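Local coordinates for putative diflavin flavoprotein A 3 (PDB 6H0C), which probably passes electrons from NADH to oxygen, reducing it to water, and is represented here by its flavodiiron core of metallo-hydrolase and flavodoxin-like domains, at residues I276-G279 / I280-A283; A204-A207 / A208-S211; K379-D382 / Q383-K386. All blocks are in the same frame, centred on the assembly; numbering follows the deposited sequence.

Interaction 1: I276-G279 / I280-A283; sequences IARG and ITKA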
loop_
_atom_site.group_PDB
_atom_site.type_symbol
_atom_site.label_atom_id
_atom_site.label_comp_id
_atom_site.label_asym_id
_atom_site.label_seq_id
_atom_site.Cartn_x
_atom_site.Cartn_y
_atom_site.Cartn_z
ATOM N N ILE A 276 -6.896 1.427 12.685
ATOM C CA ILE A 276 -6.298 1.680 13.996
ATOM C C ILE A 276 -5.104 2.640 13.896
ATOM O O ILE A 276 -4.980 3.571 14.694
ATOM C CB ILE A 276 -5.859 0.366 14.671
ATOM C CG1 ILE A 276 -7.095 -0.487 14.985
ATOM C CG2 ILE A 276 -5.045 0.645 15.930
ATOM C CD1 ILE A 276 -6.771 -1.888 15.437
ATOM N N ALA A 277 -4.240 2.427 12.908
ATOM C CA ALA A 277 -3.084 3.296 12.731
ATOM C C ALA A 277 -3.502 4.756 12.534
ATOM O O ALA A 277 -2.892 5.667 13.085
ATOM C CB ALA A 277 -2.240 2.826 11.552
ATOM N N ARG A 278 -4.538 4.972 11.738
ATOM C CA ARG A 278 -4.985 6.323 11.445
ATOM C C ARG A 278 -5.517 6.997 12.718
ATOM O O ARG A 278 -5.300 8.195 12.939
ATOM C CB ARG A 278 -6.035 6.292 10.331
ATOM C CG ARG A 278 -6.889 7.544 10.191
ATOM C CD ARG A 278 -6.093 8.794 9.859
ATOM N NE ARG A 278 -7.026 9.887 9.590
ATOM C CZ ARG A 278 -6.687 11.165 9.466
ATOM N NH1 ARG A 278 -5.419 11.535 9.598
ATOM N NH2 ARG A 278 -7.625 12.073 9.217
ATOM N N GLY A 279 -6.184 6.223 13.567
ATOM C CA GLY A 279 -6.636 6.738 14.848
ATOM C C GLY A 279 -5.465 7.185 15.711
ATOM O O GLY A 279 -5.550 8.194 16.417
ATOM N N ILE A 280 -4.362 6.439 15.653
ATOM C CA ILE A 280 -3.170 6.781 16.426
ATOM C C ILE A 280 -2.472 8.015 15.863
ATOM O O ILE A 280 -2.180 8.958 16.609
ATOM C CB ILE A 280 -2.164 5.609 16.471
ATOM C CG1 ILE A 280 -2.747 4.432 17.251
ATOM C CG2 ILE A 280 -0.851 6.032 17.119
ATOM C CD1 ILE A 280 -1.873 3.180 17.210
ATOM N N THR A 281 -2.204 8.016 14.557
ATOM C CA THR A 281 -1.436 9.103 13.953
ATOM C C THR A 281 -2.212 10.425 13.956
ATOM O O THR A 281 -1.619 11.502 14.091
ATOM C CB THR A 281 -1.010 8.784 12.499
ATOM O OG1 THR A 281 -2.171 8.555 11.691
ATOM C CG2 THR A 281 -0.097 7.564 12.455
ATOM N N LYS A 282 -3.532 10.366 13.816
ATOM C CA LYS A 282 -4.279 11.614 13.816
ATOM C C LYS A 282 -4.254 12.217 15.220
ATOM O O LYS A 282 -4.504 13.404 15.399
ATOM C CB LYS A 282 -5.714 11.417 13.320
ATOM C CG LYS A 282 -6.696 10.878 14.340
ATOM C CD LYS A 282 -8.087 10.838 13.727
ATOM C CE LYS A 282 -9.130 10.335 14.704
ATOM N NZ LYS A 282 -10.440 10.121 14.023
ATOM N N ALA A 283 -3.928 11.398 16.214
ATOM C CA ALA A 283 -3.896 11.864 17.589
ATOM C C ALA A 283 -2.491 12.335 17.947
ATOM O O ALA A 283 -2.181 12.551 19.113
ATOM C CB ALA A 283 -4.369 10.759 18.547
#

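Interaction 2: A204-A207 / A208-S211; sequences APAA and AQVS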
loop_
_atom_site.group_PDB
_atom_site.type_symbol
_atom_site.label_atom_id
_atom_site.label_comp_id
_atom_site.label_asym_id
_atom_site.label_seq_id
_atom_site.Cartn_x
_atom_site.Cartn_y
_atom_site.Cartn_z
ATOM N N ALA A 204 2.037 7.532 6.381
ATOM C CA ALA A 204 2.490 7.929 7.711
ATOM C C ALA A 204 2.967 6.743 8.560
ATOM O O ALA A 204 3.954 6.864 9.286
ATOM C CB ALA A 204 1.386 8.687 8.435
ATOM N N PRO A 205 2.279 5.587 8.478
ATOM C CA PRO A 205 2.733 4.429 9.270
ATOM C C PRO A 205 4.002 3.809 8.713
ATOM O O PRO A 205 4.544 2.887 9.315
ATOM C CB PRO A 205 1.569 3.440 9.161
ATOM C CG PRO A 205 0.381 4.278 8.747
ATOM C CD PRO A 205 0.972 5.333 7.845
ATOM N N ALA A 206 4.462 4.312 7.570
ATOM C CA ALA A 206 5.684 3.822 6.937
ATOM C C ALA A 206 6.674 4.966 6.694
ATOM O O ALA A 206 7.388 4.976 5.686
ATOM C CB ALA A 206 5.352 3.120 5.622
ATOM N N ALA A 207 6.723 5.914 7.626
ATOM C CA ALA A 207 7.444 7.169 7.420
ATOM C C ALA A 207 8.918 6.981 7.038
ATOM O O ALA A 207 9.433 7.669 6.155
ATOM C CB ALA A 207 7.337 8.028 8.666
ATOM N N ALA A 208 9.596 6.049 7.694
ATOM C CA ALA A 208 11.010 5.837 7.417
ATOM C C ALA A 208 11.237 5.219 6.029
ATOM O O ALA A 208 12.147 5.635 5.299
ATOM C CB ALA A 208 11.632 4.966 8.500
ATOM N N GLN A 209 10.412 4.234 5.664
ATOM C CA GLN A 209 10.557 3.574 4.362
ATOM C C GLN A 209 10.165 4.520 3.229
ATOM O O GLN A 209 10.763 4.490 2.147
ATOM C CB GLN A 209 9.719 2.290 4.279
ATOM C CG GLN A 209 10.063 1.221 5.309
ATOM C CD GLN A 209 9.264 1.380 6.602
ATOM O OE1 GLN A 209 8.969 2.504 7.040
ATOM N NE2 GLN A 209 8.901 0.255 7.214
ATOM N N VAL A 210 9.161 5.357 3.476
ATOM C CA VAL A 210 8.725 6.313 2.465
ATOM C C VAL A 210 9.802 7.393 2.254
ATOM O O VAL A 210 10.044 7.834 1.122
ATOM C CB VAL A 210 7.362 6.944 2.839
ATOM C CG1 VAL A 210 7.013 8.094 1.894
ATOM C CG2 VAL A 210 6.271 5.871 2.803
ATOM N N SER A 211 10.456 7.802 3.340
ATOM C CA SER A 211 11.538 8.774 3.242
ATOM C C SER A 211 12.723 8.179 2.488
ATOM O O SER A 211 13.374 8.864 1.698
ATOM C CB SER A 211 11.976 9.245 4.629
ATOM O OG SER A 211 12.975 10.246 4.535
#

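Interaction 3: K379-D382 / Q383-K386; sequences KPTD and QTLK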
loop_
_atom_site.group_PDB
_atom_site.type_symbol
_atom_site.label_atom_id
_atom_site.label_comp_id
_atom_site.label_asym_id
_atom_site.label_seq_id
_atom_site.Cartn_x
_atom_site.Cartn_y
_atom_site.Cartn_z
ATOM N N LYS A 379 -16.563 -9.596 7.253
ATOM C CA LYS A 379 -16.108 -8.392 6.560
ATOM C C LYS A 379 -16.390 -7.098 7.320
ATOM O O LYS A 379 -17.515 -6.841 7.737
ATOM C CB LYS A 379 -16.747 -8.313 5.170
ATOM C CG LYS A 379 -15.775 -7.877 4.076
ATOM C CD LYS A 379 -16.474 -7.679 2.734
ATOM C CE LYS A 379 -17.601 -6.659 2.843
ATOM N NZ LYS A 379 -18.236 -6.361 1.527
ATOM N N PRO A 380 -15.352 -6.271 7.487
ATOM C CA PRO A 380 -15.471 -4.974 8.154
ATOM C C PRO A 380 -16.499 -4.093 7.470
ATOM O O PRO A 380 -16.649 -4.178 6.253
ATOM C CB PRO A 380 -14.071 -4.374 8.016
ATOM C CG PRO A 380 -13.177 -5.549 7.805
ATOM C CD PRO A 380 -13.976 -6.538 7.032
ATOM N N THR A 381 -17.196 -3.266 8.243
ATOM C CA THR A 381 -18.148 -2.310 7.688
ATOM C C THR A 381 -17.698 -0.896 7.993
ATOM O O THR A 381 -16.648 -0.692 8.601
ATOM C CB THR A 381 -19.561 -2.506 8.253
ATOM O OG1 THR A 381 -19.586 -2.082 9.623
ATOM C CG2 THR A 381 -19.979 -3.969 8.155
ATOM N N ASP A 382 -18.503 0.076 7.582
ATOM C CA ASP A 382 -18.197 1.479 7.835
ATOM C C ASP A 382 -17.981 1.744 9.321
ATOM O O ASP A 382 -17.025 2.413 9.710
ATOM C CB ASP A 382 -19.319 2.372 7.311
ATOM C CG ASP A 382 -18.828 3.745 6.917
ATOM O OD1 ASP A 382 -17.669 4.082 7.244
ATOM O OD2 ASP A 382 -19.604 4.488 6.276
ATOM N N GLN A 383 -18.863 1.211 10.159
ATOM C CA GLN A 383 -18.755 1.497 11.573
ATOM C C GLN A 383 -17.593 0.717 12.185
ATOM O O GLN A 383 -16.982 1.180 13.150
ATOM C CB GLN A 383 -20.057 1.196 12.299
ATOM C CG GLN A 383 -20.278 2.137 13.475
ATOM C CD GLN A 383 -21.559 1.853 14.233
ATOM O OE1 GLN A 383 -22.572 1.446 13.652
ATOM N NE2 GLN A 383 -21.522 2.067 15.545
ATOM N N THR A 384 -17.280 -0.450 11.620
ATOM C CA THR A 384 -16.086 -1.200 12.024
ATOM C C THR A 384 -14.865 -0.299 11.992
ATOM O O THR A 384 -14.138 -0.184 12.972
ATOM C CB THR A 384 -15.796 -2.401 11.108
ATOM O OG1 THR A 384 -16.932 -3.264 11.052
ATOM C CG2 THR A 384 -14.608 -3.180 11.633
ATOM N N LEU A 385 -14.656 0.344 10.848
ATOM C CA LEU A 385 -13.504 1.211 10.652
ATOM C C LEU A 385 -13.491 2.345 11.665
ATOM O O LEU A 385 -12.443 2.671 12.212
ATOM C CB LEU A 385 -13.489 1.785 9.235
ATOM C CG LEU A 385 -13.403 0.788 8.079
ATOM C CD1 LEU A 385 -13.393 1.525 6.744
ATOM C CD2 LEU A 385 -12.170 -0.062 8.233
ATOM N N LYS A 386 -14.655 2.941 11.916
ATOM C CA LYS A 386 -14.733 4.087 12.819
ATOM C C LYS A 386 -14.426 3.662 14.248
ATOM O O LYS A 386 -13.773 4.391 14.997
ATOM C CB LYS A 386 -16.109 4.747 12.740
ATOM C CG LYS A 386 -16.491 5.199 11.336
ATOM C CD LYS A 386 -15.492 6.204 10.775
ATOM C CE LYS A 386 -15.573 7.534 11.510
ATOM N NZ LYS A 386 -14.615 8.527 10.959
#

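Interaction 1: I276-G279 / I280-A283
I280 donates its backbone N-H to the carbonyl O of I276 at 3.1 Å, an ordinary i to i+4 helix bond. Its side chain leans back along the same helix face, where I280 CD1 lies 4.3 Å from I276 CG2, a loose apolar contact. T281 follows with a straighter backbone bond, from T281 N to A277 O (2.9 Å, N-H...O 169°). Its first torsion, 60°, sets OG1 between its own N and carbonyl carbon. From there T281 OG1 lies near two carbonyl oxygens, A277 O at 3.3 Å and R278 O at 3.4 Å; a bond to either would be weak. K282 N bonds to R278 O, and the two side chains then cross at about a right angle. K282 CB sits over one face of the R278 guanidinium, 3.7 Å from R278 NH1 and towards the rim, while the rest of the lysine runs on, extended, to a salt bridge with E389. At A283 the methyl CB rests 3.5 Å from G279 O, a carbonyl that also accepts a hydrogen bond from T393 OG1. These residues are the last part of helix 268-281 and those just after it, in the beta-alpha-beta unit it forms with strands 257-262 and 286-291: I280 packs on V258 and V287 of those strands, whereas I276, R278, K282 and A283 lie against helix 382-404.

Interaction 2: A204-A207 / A208-S211
V210 and A206 meet through one methyl each: V210 CG2 lies 4.0 Å from A206 CB, and closer still, 3.2 Å, to the carbonyl O of A206. The valine's first torsion explains this, since at 171° it leaves CG2 beside the valine's own backbone N. That N is the donor of the bond to A206 O (2.9 Å, N-H...O 160°), so methyl and N-H approach the same oxygen together. While V210 meets A206 through CG2, the glutamine chain of Q209 folds back toward it. Q209 CB lies 3.8 Å from A206 O, and beyond it a sharp bend at the second torsion (89°) brings the amide group as a whole back beside A206. A206 thus has a branched aliphatic side chain and a folded glutamine packed against it. It occupies the N-cap position, but its methyl offers no polar atom to the first turn. One residue on, A207 O takes the N-H of S211, with S211 N at 3.0 Å, carrying the helical bonding forward. This start of helix 207-217 belongs to the metallo-hydrolase region. A206 and Q209 rest on P152, V210 packs on L248 and A207 on Q252 of helix 237-253, and just before the helix P205 shares a backbone hydrogen bond with A289 of strand 286-291, in the flavodoxin-like part.

Interaction 3: K379-D382 / Q383-K386
The hydroxyl oxygen of T384 accepts the backbone N-H of T381 in a short and nearly linear bond: T381 N to T384 OG1 is 2.8 Å, with an N-H...O angle of 175°. The T384 side chain is placed for this by its first torsion of -56°, which keeps OG1 beside its own backbone N and sets the methyl CG2 anti to that N, beside the carbonyl carbon. That methyl is used too, because T384 CG2 lies 3.8 Å from P380 CB, so one threonine grips the incoming chain with a polar branch and an apolar one. The side chains of T381 and T384 cross at about a right angle, bringing the oxygens T381 OG1 and T384 OG1 to 3.2 Å. Beyond the cap the helix bonds begin. L385 N reaches T381 O at 3.2 Å, and L385 CG lies 3.6 Å from T381 O. K386 N bonds to D382 O at 3.3 Å. K386 CG also lies 3.3 Å from D382 O, and the lysine chain then bends at its second and third torsions. Although D382 and K386 carry opposite charges, their charged ends stay apart; D382 instead makes a weak, long ion pair with R24, and K386 a similarly weak one with E389. L385 packs on F27 and on T271 of helix 268-281, and T384 on L272 of the same helix. With T381 at the N-cap and T384 three residues on, the short bond is the half of a capping box in which the later side chain holds the N-cap backbone N-H. It opens the long helix 382-404, which follows strand 368-377, the last strand of the parallel five-stranded sheet of the flavodoxin-like fold.

How the interactions relate
Interaction 1 stands between the other two. It touches interaction 2 across the junction of the metallo-hydrolase and flavodoxin-like parts, where A277 CB packs 4.1 Å from P205 CG; their centres are 14 Å apart. Towards interaction 3 the centres are 15 Å apart and the nearest atoms about 5 Å, without touching, but helix 382-404, which starts at 382-386, runs on beside 276-283. On that helix E389 forms a salt bridge with K282 of interaction 1 and only a long, weak ion pair with K386 of interaction 3. Interactions 2 and 3 lie 25 Å apart, centre to centre. All three are packing and capping within and between the two domains.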